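3-keto-5-aminohexanoate cleavage protein (Archaeoglobus fulgidus, PDB 3LOT) probably catalyses, as a zinc-dependent enzyme of the beta-keto acid cleavage family, the cleavage of 3-keto-5-aminohexanoate or a related beta-keto acid. Local coordinates at residues M48-A53 and V82-T87; P109-F114 and K170-C175; T30-V35 and F68-R73. All coordinates share one frame; numbering follows the deposited sequence.

Contact 1: M48-A53 and V82-T87; sequences MVHIHA and VINVTT. With ZN (zinc ion), chain P.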
loop_
_atom_site.group_PDB
_atom_site.type_symbol
_atom_site.label_atom_id
_atom_site.label_comp_id
_atom_site.label_asym_id
_atom_site.label_seq_id
_atom_site.Cartn_x
_atom_site.Cartn_y
_atom_site.Cartn_z
HETATM N N MSE D 48 -2.989 18.192 -25.848
HETATM C CA MSE D 48 -2.884 19.381 -24.996
HETATM C C MSE D 48 -1.419 19.830 -24.862
HETATM O O MSE D 48 -0.505 19.007 -24.736
HETATM C CB MSE D 48 -3.475 19.106 -23.605
HETATM C CG MSE D 48 -3.738 20.382 -22.765
HETATM SE SE MSE D 48 -5.056 20.215 -21.299
HETATM C CE MSE D 48 -4.581 18.486 -20.495
ATOM N N VAL D 49 -1.224 21.146 -24.893
ATOM C CA VAL D 49 0.054 21.750 -24.623
ATOM C C VAL D 49 -0.045 22.648 -23.392
ATOM O O VAL D 49 -1.043 23.362 -23.185
ATOM C CB VAL D 49 0.615 22.536 -25.832
ATOM C CG1 VAL D 49 0.922 21.595 -26.929
ATOM C CG2 VAL D 49 -0.293 23.651 -26.291
ATOM N N HIS D 50 1.009 22.612 -22.589
ATOM C CA HIS D 50 1.079 23.425 -21.391
ATOM C C HIS D 50 2.106 24.542 -21.548
ATOM O O HIS D 50 3.242 24.265 -21.830
ATOM C CB HIS D 50 1.392 22.533 -20.211
ATOM C CG HIS D 50 1.502 23.269 -18.937
ATOM N ND1 HIS D 50 0.462 24.007 -18.413
ATOM C CD2 HIS D 50 2.546 23.419 -18.085
ATOM C CE1 HIS D 50 0.855 24.555 -17.279
ATOM N NE2 HIS D 50 2.101 24.191 -17.048
ATOM N N ILE D 51 1.656 25.790 -21.390
ATOM C CA ILE D 51 2.420 26.985 -21.781
ATOM C C ILE D 51 2.827 27.869 -20.579
ATOM O O ILE D 51 1.974 28.227 -19.749
ATOM C CB ILE D 51 1.616 27.852 -22.818
ATOM C CG1 ILE D 51 1.333 27.044 -24.115
ATOM C CG2 ILE D 51 2.328 29.193 -23.131
ATOM C CD1 ILE D 51 2.544 26.376 -24.787
ATOM N N HIS D 52 4.127 28.139 -20.475
ATOM C CA HIS D 52 4.677 29.282 -19.740
ATOM C C HIS D 52 5.242 30.334 -20.714
ATOM O O HIS D 52 5.601 30.022 -21.845
ATOM C CB HIS D 52 5.857 28.879 -18.866
ATOM C CG HIS D 52 5.515 27.993 -17.707
ATOM N ND1 HIS D 52 5.903 28.282 -16.408
ATOM C CD2 HIS D 52 4.861 26.810 -17.650
ATOM C CE1 HIS D 52 5.475 27.329 -15.605
ATOM N NE2 HIS D 52 4.834 26.433 -16.331
ATOM N N ALA D 53 5.364 31.566 -20.228
ATOM C CA ALA D 53 6.069 32.628 -20.947
ATOM C C ALA D 53 7.500 32.759 -20.403
ATOM O O ALA D 53 7.763 32.486 -19.227
ATOM C CB ALA D 53 5.323 33.944 -20.767
ATOM N N VAL D 82 -5.485 21.921 -27.473
ATOM C CA VAL D 82 -5.941 22.558 -26.241
ATOM C C VAL D 82 -4.738 23.278 -25.578
ATOM O O VAL D 82 -3.675 22.690 -25.357
ATOM C CB VAL D 82 -6.632 21.549 -25.266
ATOM C CG1 VAL D 82 -7.080 22.236 -23.971
ATOM C CG2 VAL D 82 -7.868 20.879 -25.949
ATOM N N ILE D 83 -4.905 24.574 -25.342
ATOM C CA ILE D 83 -3.838 25.417 -24.807
ATOM C C ILE D 83 -4.077 25.628 -23.318
ATOM O O ILE D 83 -5.024 26.344 -22.888
ATOM C CB ILE D 83 -3.766 26.785 -25.541
ATOM C CG1 ILE D 83 -3.573 26.580 -27.070
ATOM C CG2 ILE D 83 -2.677 27.632 -24.862
ATOM C CD1 ILE D 83 -3.868 27.809 -27.954
ATOM N N ASN D 84 -3.292 24.918 -22.532
ATOM C CA ASN D 84 -3.342 24.962 -21.062
ATOM C C ASN D 84 -2.298 25.971 -20.590
ATOM O O ASN D 84 -1.105 25.779 -20.848
ATOM C CB ASN D 84 -3.003 23.548 -20.540
ATOM C CG ASN D 84 -2.967 23.440 -18.997
ATOM O OD1 ASN D 84 -2.471 24.329 -18.325
ATOM N ND2 ASN D 84 -3.430 22.295 -18.449
ATOM N N VAL D 85 -2.744 26.990 -19.859
ATOM C CA VAL D 85 -1.876 28.066 -19.379
ATOM C C VAL D 85 -1.497 27.882 -17.890
ATOM O O VAL D 85 -2.321 27.481 -17.078
ATOM C CB VAL D 85 -2.602 29.404 -19.568
ATOM C CG1 VAL D 85 -1.716 30.555 -19.190
ATOM C CG2 VAL D 85 -3.063 29.511 -21.008
ATOM N N THR D 86 -0.256 28.187 -17.533
ATOM C CA THR D 86 0.141 28.127 -16.143
ATOM C C THR D 86 -0.353 29.359 -15.387
ATOM O O THR D 86 -0.434 30.466 -15.914
ATOM C CB THR D 86 1.640 28.046 -15.993
ATOM O OG1 THR D 86 1.956 27.766 -14.628
ATOM C CG2 THR D 86 2.287 29.391 -16.412
ATOM N N THR D 87 -0.744 29.129 -14.150
ATOM C CA THR D 87 -0.837 30.176 -13.150
ATOM C C THR D 87 0.166 29.891 -12.038
ATOM O O THR D 87 0.161 30.593 -11.033
ATOM C CB THR D 87 -2.261 30.289 -12.510
ATOM O OG1 THR D 87 -2.524 29.157 -11.679
ATOM C CG2 THR D 87 -3.325 30.384 -13.563
HETATM ZN ZN ZN P . 4.082 24.343 -15.646
#

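Contact 2: P109-F114 and K170-C175; sequences PEIATF and KPELEC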
loop_
_atom_site.group_PDB
_atom_site.type_symbol
_atom_site.label_atom_id
_atom_site.label_comp_id
_atom_site.label_asym_id
_atom_site.label_seq_id
_atom_site.Cartn_x
_atom_site.Cartn_y
_atom_site.Cartn_z
ATOM N N PRO D 109 -8.652 31.103 -20.897
ATOM C CA PRO D 109 -8.320 29.868 -21.557
ATOM C C PRO D 109 -9.297 28.758 -21.187
ATOM O O PRO D 109 -10.047 28.870 -20.207
ATOM C CB PRO D 109 -6.913 29.521 -20.999
ATOM C CG PRO D 109 -6.886 30.172 -19.642
ATOM C CD PRO D 109 -7.746 31.410 -19.772
ATOM N N GLU D 110 -9.266 27.692 -21.971
ATOM C CA GLU D 110 -10.098 26.524 -21.727
ATOM C C GLU D 110 -9.721 25.800 -20.444
ATOM O O GLU D 110 -10.582 25.228 -19.784
ATOM C CB GLU D 110 -9.996 25.528 -22.885
ATOM C CG GLU D 110 -10.551 26.012 -24.263
ATOM C CD GLU D 110 -10.601 24.885 -25.274
ATOM O OE1 GLU D 110 -9.572 24.647 -25.950
ATOM O OE2 GLU D 110 -11.643 24.207 -25.389
ATOM N N ILE D 111 -8.430 25.757 -20.143
ATOM C CA ILE D 111 -7.929 25.045 -18.973
ATOM C C ILE D 111 -6.647 25.784 -18.543
ATOM O O ILE D 111 -5.931 26.380 -19.382
ATOM C CB ILE D 111 -7.728 23.533 -19.326
ATOM C CG1 ILE D 111 -7.241 22.713 -18.123
ATOM C CG2 ILE D 111 -6.763 23.348 -20.562
ATOM C CD1 ILE D 111 -7.543 21.269 -18.258
ATOM N N ALA D 112 -6.396 25.822 -17.247
ATOM C CA ALA D 112 -5.180 26.423 -16.716
ATOM C C ALA D 112 -4.772 25.734 -15.415
ATOM O O ALA D 112 -5.601 25.091 -14.767
ATOM C CB ALA D 112 -5.325 27.882 -16.504
ATOM N N THR D 113 -3.498 25.829 -15.051
ATOM C CA THR D 113 -3.059 25.047 -13.911
ATOM C C THR D 113 -3.449 25.783 -12.626
ATOM O O THR D 113 -3.588 26.999 -12.626
ATOM C CB THR D 113 -1.560 24.645 -13.975
ATOM O OG1 THR D 113 -0.706 25.779 -13.963
ATOM C CG2 THR D 113 -1.308 23.875 -15.228
ATOM N N PHE D 114 -3.617 25.001 -11.560
ATOM C CA PHE D 114 -4.224 25.402 -10.298
ATOM C C PHE D 114 -3.496 24.566 -9.241
ATOM O O PHE D 114 -3.930 23.467 -8.945
ATOM C CB PHE D 114 -5.720 25.016 -10.342
ATOM C CG PHE D 114 -6.587 25.696 -9.324
ATOM C CD1 PHE D 114 -6.436 25.433 -7.989
ATOM C CD2 PHE D 114 -7.584 26.551 -9.733
ATOM C CE1 PHE D 114 -7.275 26.016 -7.058
ATOM C CE2 PHE D 114 -8.454 27.145 -8.832
ATOM C CZ PHE D 114 -8.319 26.885 -7.468
ATOM N N LYS D 170 -11.351 25.710 -16.923
ATOM C CA LYS D 170 -11.297 24.505 -16.119
ATOM C C LYS D 170 -9.995 24.469 -15.330
ATOM O O LYS D 170 -8.917 24.644 -15.901
ATOM C CB LYS D 170 -11.354 23.230 -16.936
ATOM C CG LYS D 170 -11.522 22.010 -16.018
ATOM C CD LYS D 170 -11.811 20.739 -16.741
ATOM C CE LYS D 170 -12.038 19.539 -15.755
ATOM N NZ LYS D 170 -13.320 19.636 -15.024
ATOM N N PRO D 171 -10.091 24.194 -14.023
ATOM C CA PRO D 171 -8.895 23.977 -13.240
ATOM C C PRO D 171 -8.248 22.620 -13.492
ATOM O O PRO D 171 -8.898 21.571 -13.479
ATOM C CB PRO D 171 -9.411 24.054 -11.784
ATOM C CG PRO D 171 -10.760 24.620 -11.881
ATOM C CD PRO D 171 -11.292 24.242 -13.174
ATOM N N GLU D 172 -6.946 22.647 -13.701
ATOM C CA GLU D 172 -6.154 21.439 -13.665
ATOM C C GLU D 172 -5.371 21.527 -12.375
ATOM O O GLU D 172 -4.512 22.387 -12.246
ATOM C CB GLU D 172 -5.207 21.372 -14.843
ATOM C CG GLU D 172 -4.335 20.126 -14.802
ATOM C CD GLU D 172 -3.473 19.956 -16.014
ATOM O OE1 GLU D 172 -2.399 20.561 -16.040
ATOM O OE2 GLU D 172 -3.827 19.154 -16.888
ATOM N N LEU D 173 -5.636 20.594 -11.458
ATOM C CA LEU D 173 -5.314 20.785 -10.052
ATOM C C LEU D 173 -4.019 20.067 -9.794
ATOM O O LEU D 173 -4.002 18.856 -9.731
ATOM C CB LEU D 173 -6.433 20.215 -9.191
ATOM C CG LEU D 173 -7.836 20.847 -9.410
ATOM C CD1 LEU D 173 -8.874 19.944 -8.799
ATOM C CD2 LEU D 173 -7.884 22.242 -8.786
ATOM N N GLU D 174 -2.957 20.830 -9.621
ATOM C CA GLU D 174 -1.623 20.264 -9.574
ATOM C C GLU D 174 -1.398 19.846 -8.136
ATOM O O GLU D 174 -1.609 20.660 -7.217
ATOM C CB GLU D 174 -0.584 21.298 -9.991
ATOM C CG GLU D 174 -0.971 22.148 -11.213
ATOM C CD GLU D 174 -1.201 21.349 -12.483
ATOM O OE1 GLU D 174 -0.700 20.206 -12.595
ATOM O OE2 GLU D 174 -1.906 21.876 -13.378
ATOM N N CYS D 175 -1.063 18.577 -7.951
ATOM C CA CYS D 175 -0.753 18.037 -6.651
ATOM C C CYS D 175 0.643 17.424 -6.590
ATOM O O CYS D 175 0.953 16.521 -7.349
ATOM C CB CYS D 175 -1.746 16.957 -6.256
ATOM S SG CYS D 175 -3.478 17.581 -6.159
#

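Contact 3: T30-V35 and F68-R73; sequences TPDQIV and FRYICR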
loop_
_atom_site.group_PDB
_atom_site.type_symbol
_atom_site.label_atom_id
_atom_site.label_comp_id
_atom_site.label_asym_id
_atom_site.label_seq_id
_atom_site.Cartn_x
_atom_site.Cartn_y
_atom_site.Cartn_z
ATOM N N THR D 30 12.280 31.842 -26.699
ATOM C CA THR D 30 11.524 33.000 -27.196
ATOM C C THR D 30 10.064 32.654 -27.409
ATOM O O THR D 30 9.701 31.468 -27.519
ATOM C CB THR D 30 12.075 33.439 -28.526
ATOM O OG1 THR D 30 11.792 32.412 -29.482
ATOM C CG2 THR D 30 13.578 33.689 -28.430
ATOM N N PRO D 31 9.197 33.663 -27.495
ATOM C CA PRO D 31 7.802 33.304 -27.720
ATOM C C PRO D 31 7.573 32.529 -29.001
ATOM O O PRO D 31 6.758 31.593 -29.019
ATOM C CB PRO D 31 7.107 34.654 -27.799
ATOM C CG PRO D 31 7.892 35.513 -26.816
ATOM C CD PRO D 31 9.334 35.077 -27.094
ATOM N N ASP D 32 8.302 32.870 -30.058
ATOM C CA ASP D 32 8.108 32.168 -31.329
ATOM C C ASP D 32 8.607 30.725 -31.243
ATOM O O ASP D 32 8.017 29.831 -31.860
ATOM C CB ASP D 32 8.780 32.900 -32.479
ATOM C CG ASP D 32 8.031 34.148 -32.895
ATOM O OD1 ASP D 32 6.781 34.265 -32.710
ATOM O OD2 ASP D 32 8.708 35.038 -33.443
ATOM N N GLN D 33 9.689 30.498 -30.497
ATOM C CA GLN D 33 10.137 29.130 -30.244
ATOM C C GLN D 33 9.113 28.305 -29.472
ATOM O O GLN D 33 8.859 27.164 -29.801
ATOM C CB GLN D 33 11.444 29.116 -29.457
ATOM C CG GLN D 33 12.625 29.535 -30.250
ATOM C CD GLN D 33 13.850 29.689 -29.378
ATOM O OE1 GLN D 33 13.803 29.460 -28.170
ATOM N NE2 GLN D 33 14.958 30.008 -29.998
ATOM N N ILE D 34 8.509 28.888 -28.453
ATOM C CA ILE D 34 7.461 28.207 -27.703
ATOM C C ILE D 34 6.273 27.864 -28.624
ATOM O O ILE D 34 5.748 26.748 -28.574
ATOM C CB ILE D 34 7.016 29.050 -26.436
ATOM C CG1 ILE D 34 8.153 29.164 -25.432
ATOM C CG2 ILE D 34 5.746 28.434 -25.777
ATOM C CD1 ILE D 34 8.047 30.461 -24.528
ATOM N N VAL D 35 5.870 28.814 -29.467
ATOM C CA VAL D 35 4.766 28.606 -30.395
ATOM C C VAL D 35 5.045 27.428 -31.358
ATOM O O VAL D 35 4.236 26.528 -31.491
ATOM C CB VAL D 35 4.479 29.880 -31.219
ATOM C CG1 VAL D 35 3.452 29.586 -32.342
ATOM C CG2 VAL D 35 4.020 31.008 -30.357
ATOM N N PHE D 68 2.082 35.887 -22.929
ATOM C CA PHE D 68 1.034 34.858 -23.047
ATOM C C PHE D 68 0.056 35.079 -24.191
ATOM O O PHE D 68 -0.279 34.133 -24.917
ATOM C CB PHE D 68 0.238 34.731 -21.765
ATOM C CG PHE D 68 0.916 33.911 -20.731
ATOM C CD1 PHE D 68 0.919 32.523 -20.835
ATOM C CD2 PHE D 68 1.536 34.512 -19.652
ATOM C CE1 PHE D 68 1.521 31.734 -19.882
ATOM C CE2 PHE D 68 2.137 33.750 -18.682
ATOM C CZ PHE D 68 2.137 32.340 -18.793
ATOM N N ARG D 69 -0.437 36.300 -24.325
ATOM C CA ARG D 69 -1.482 36.556 -25.317
ATOM C C ARG D 69 -0.929 36.267 -26.712
ATOM O O ARG D 69 -1.590 35.598 -27.529
ATOM C CB ARG D 69 -2.055 37.957 -25.222
ATOM C CG ARG D 69 -3.308 38.109 -26.103
ATOM C CD ARG D 69 -3.867 39.482 -26.097
ATOM N NE ARG D 69 -3.952 40.076 -24.768
ATOM C CZ ARG D 69 -4.929 39.862 -23.892
ATOM N NH1 ARG D 69 -5.934 39.020 -24.159
ATOM N NH2 ARG D 69 -4.901 40.495 -22.720
ATOM N N TYR D 70 0.291 36.731 -26.954
ATOM C CA TYR D 70 0.949 36.493 -28.223
ATOM C C TYR D 70 1.142 35.007 -28.497
ATOM O O TYR D 70 0.767 34.532 -29.569
ATOM C CB TYR D 70 2.284 37.251 -28.294
ATOM C CG TYR D 70 3.067 36.988 -29.542
ATOM C CD1 TYR D 70 2.866 37.754 -30.706
ATOM C CD2 TYR D 70 4.016 35.987 -29.568
ATOM C CE1 TYR D 70 3.615 37.495 -31.869
ATOM C CE2 TYR D 70 4.736 35.708 -30.686
ATOM C CZ TYR D 70 4.539 36.442 -31.846
ATOM O OH TYR D 70 5.312 36.144 -32.948
ATOM N N ILE D 71 1.747 34.291 -27.553
ATOM C CA ILE D 71 2.027 32.860 -27.704
ATOM C C ILE D 71 0.752 32.050 -27.977
ATOM O O ILE D 71 0.669 31.262 -28.928
ATOM C CB ILE D 71 2.712 32.282 -26.454
ATOM C CG1 ILE D 71 4.084 32.933 -26.268
ATOM C CG2 ILE D 71 2.874 30.784 -26.575
ATOM C CD1 ILE D 71 4.793 32.554 -25.006
ATOM N N CYS D 72 -0.283 32.320 -27.199
ATOM C CA CYS D 72 -1.523 31.527 -27.309
ATOM C C CYS D 72 -2.248 31.829 -28.602
ATOM O O CYS D 72 -2.741 30.921 -29.263
ATOM C CB CYS D 72 -2.416 31.748 -26.092
ATOM S SG CYS D 72 -1.625 31.112 -24.631
ATOM N N ARG D 73 -2.270 33.099 -28.998
ATOM C CA ARG D 73 -2.936 33.468 -30.226
ATOM C C ARG D 73 -2.259 32.824 -31.437
ATOM O O ARG D 73 -2.920 32.330 -32.348
ATOM C CB ARG D 73 -2.957 34.994 -30.404
ATOM C CG ARG D 73 -3.648 35.445 -31.708
ATOM C CD ARG D 73 -3.716 36.986 -31.841
ATOM N NE ARG D 73 -2.404 37.600 -31.604
ATOM C CZ ARG D 73 -2.112 38.469 -30.629
ATOM N NH1 ARG D 73 -3.032 38.907 -29.775
ATOM N NH2 ARG D 73 -0.869 38.945 -30.538
#

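Contact 1: M48-A53 and V82-T87
Val-82 starts the pairing by accepting the N-H of Val-49 on its carbonyl O (N to O 2.9 Å), and from there strands 82-85 and 48-51 run parallel. Ile-83 points to the face opposite Val-82 and Asn-84, where its CG2 packs on Ile-51 CG1 at 4.1 Å, in the layer covered by helix 65-78. Asn-84 contributes more buried area than any other residue here. Its backbone N donates to Val-49 O, and its O accepts from Ile-51 N at 2.8 Å. Asn-84 shares the face of His-50; chi1 178° sets CG anti to the backbone N, and from there OD1 accepts the N-H of His-50 ND1 at 3.0 Å. OD1 lies near the imidazole plane, while the amide is turned 89° from the ring and ND1 stands above its carbonyl plane. This bond helps fix the ring's rotation and leaves His-50 NE2 to bind zinc, 2.4 Å away. Val-85 points back to the helix side, onto Phe-68. Thr-86 closes the pairing with N bonded to Ile-51 O at 3.1 Å. Its CG2 rests over the centre of the His-52 ring in a CH-pi contact, while OG1 accepts from the N-H groups of Gly-88 and Gly-89. His-52 NE2 reaches zinc at 2.3 Å, and Glu-262 is a further ligand. A metal site at the C-terminal ends of parallel strands is the classic active-site placement of a TIM barrel.

Contact 2: P109-F114 and K170-C175
Lys-170 N donates to Glu-110 O at 3.0 Å, a nearly straight bond (169° at the hydrogen) that opens the parallel pairing of strands 111-114 and 170-175. Ala-112 bonds to strand 170-175 through both N and O: its N gives to Lys-170 O at 3.1 Å, and its O receives Glu-172 N. Further on, Glu-174 N reaches Phe-114 O at 2.9 Å, whereas Phe-114 N to Glu-172 O is a bent, weak bond. All the N-H groups that strand 170-175 gives to this pairing come from 170, 172 and 174, so Pro-171, which has none, costs no bond in this pairing. Glu-172 lies on the face it shares with Ile-111 and Thr-113, its chain extended beyond CG. Its OE1 lies 3.6 Å from Thr-113 CG2 and also takes a weak hydrogen bond from Asn-84 ND2. Ile-111 CG1 packs nearer the strand, 4.1 Å from Glu-172 CB. On the other face the Phe-114 ring lies alongside two neighbours, with CD2 at 3.7 Å from Pro-171 CB and CD1 at 3.6 Å from Leu-173 CD2; Phe-164 of helix 154-166 meets the same ring edge-to-face. One face is therefore an apolar seat for helix 154-166; the other, beyond Ile-111, brings hydroxyl and carboxylate groups into the barrel interior, the nearest atom of the Thr-113 side chain about 5 Å from the zinc.

Contact 3: T30-V35 and F68-R73
Ile-71 reaches across to Pro-31, Ile-34 and Val-35, joining two helices of the outer layer of a TIM barrel. The segments 31-35 and 68-73 run roughly parallel, 33° apart, with their axes 9.1 Å from each other at closest approach. On the buried side the branches of Ile-71 divide among three residues. CG1, held beside the backbone N and anti to the carbonyl carbon (chi1 -64°), meets Pro-31 CB at 3.8 Å; CG2 touches Ile-34 CG2, also at 3.8 Å, and Val-35 CG2 at 4.0 Å. The tip CD1 lies 3.9 Å from Ile-34 CD1. Beneath this cluster is the sheet, where Ile-51 of strand 48-54 receives both Ile-34 and Ile-71. Val-35 sits close to the second helix's backbone as well, its CG2 at 3.7 Å from Ile-71 O. Toward solvent the fit is sparser and partly polar. Pro-31 CB still touches the Tyr-70 ring at CD2, but beyond it the contact rests on exposed Asp-32. The start of helix 31-43 is held by a capping box, in which Thr-30 OG1 accepts from Gln-33 N and Gln-33 OE1 from Thr-30 N. Asp-32, in that first turn, would probably have its negative charge favoured by the helix end. Its OD1 lies near the plane of the Tyr-70 ring, at the edge, and accepts from Tyr-70 OH; the modelled 2.4 Å between OH and OD1 is doubtfully short.

Contacts 1 and 2 are both buried beta pairings in one sheet, and they adjoin: strands 82-85 and 111-115 are neighbours, with Val-85 O to Thr-113 N and Thr-87 OG1 to Thr-113 O probably bonded. Contact 3 lies farther out, its centre about 16 Å from that of the chain, and joins helices instead. It still meets contact 1 directly, since Cys-72 packs on Ile-83 and Phe-68 on Ala-53, and each of its helices precedes one of that contact's strands. Contacts 2 and 3 do not touch. Chemistry follows position: metal ligands and polar groups, with some apolar residues, on the inner face, apolar side chains between sheet and helices, and an aspartate-tyrosine pair at the surface.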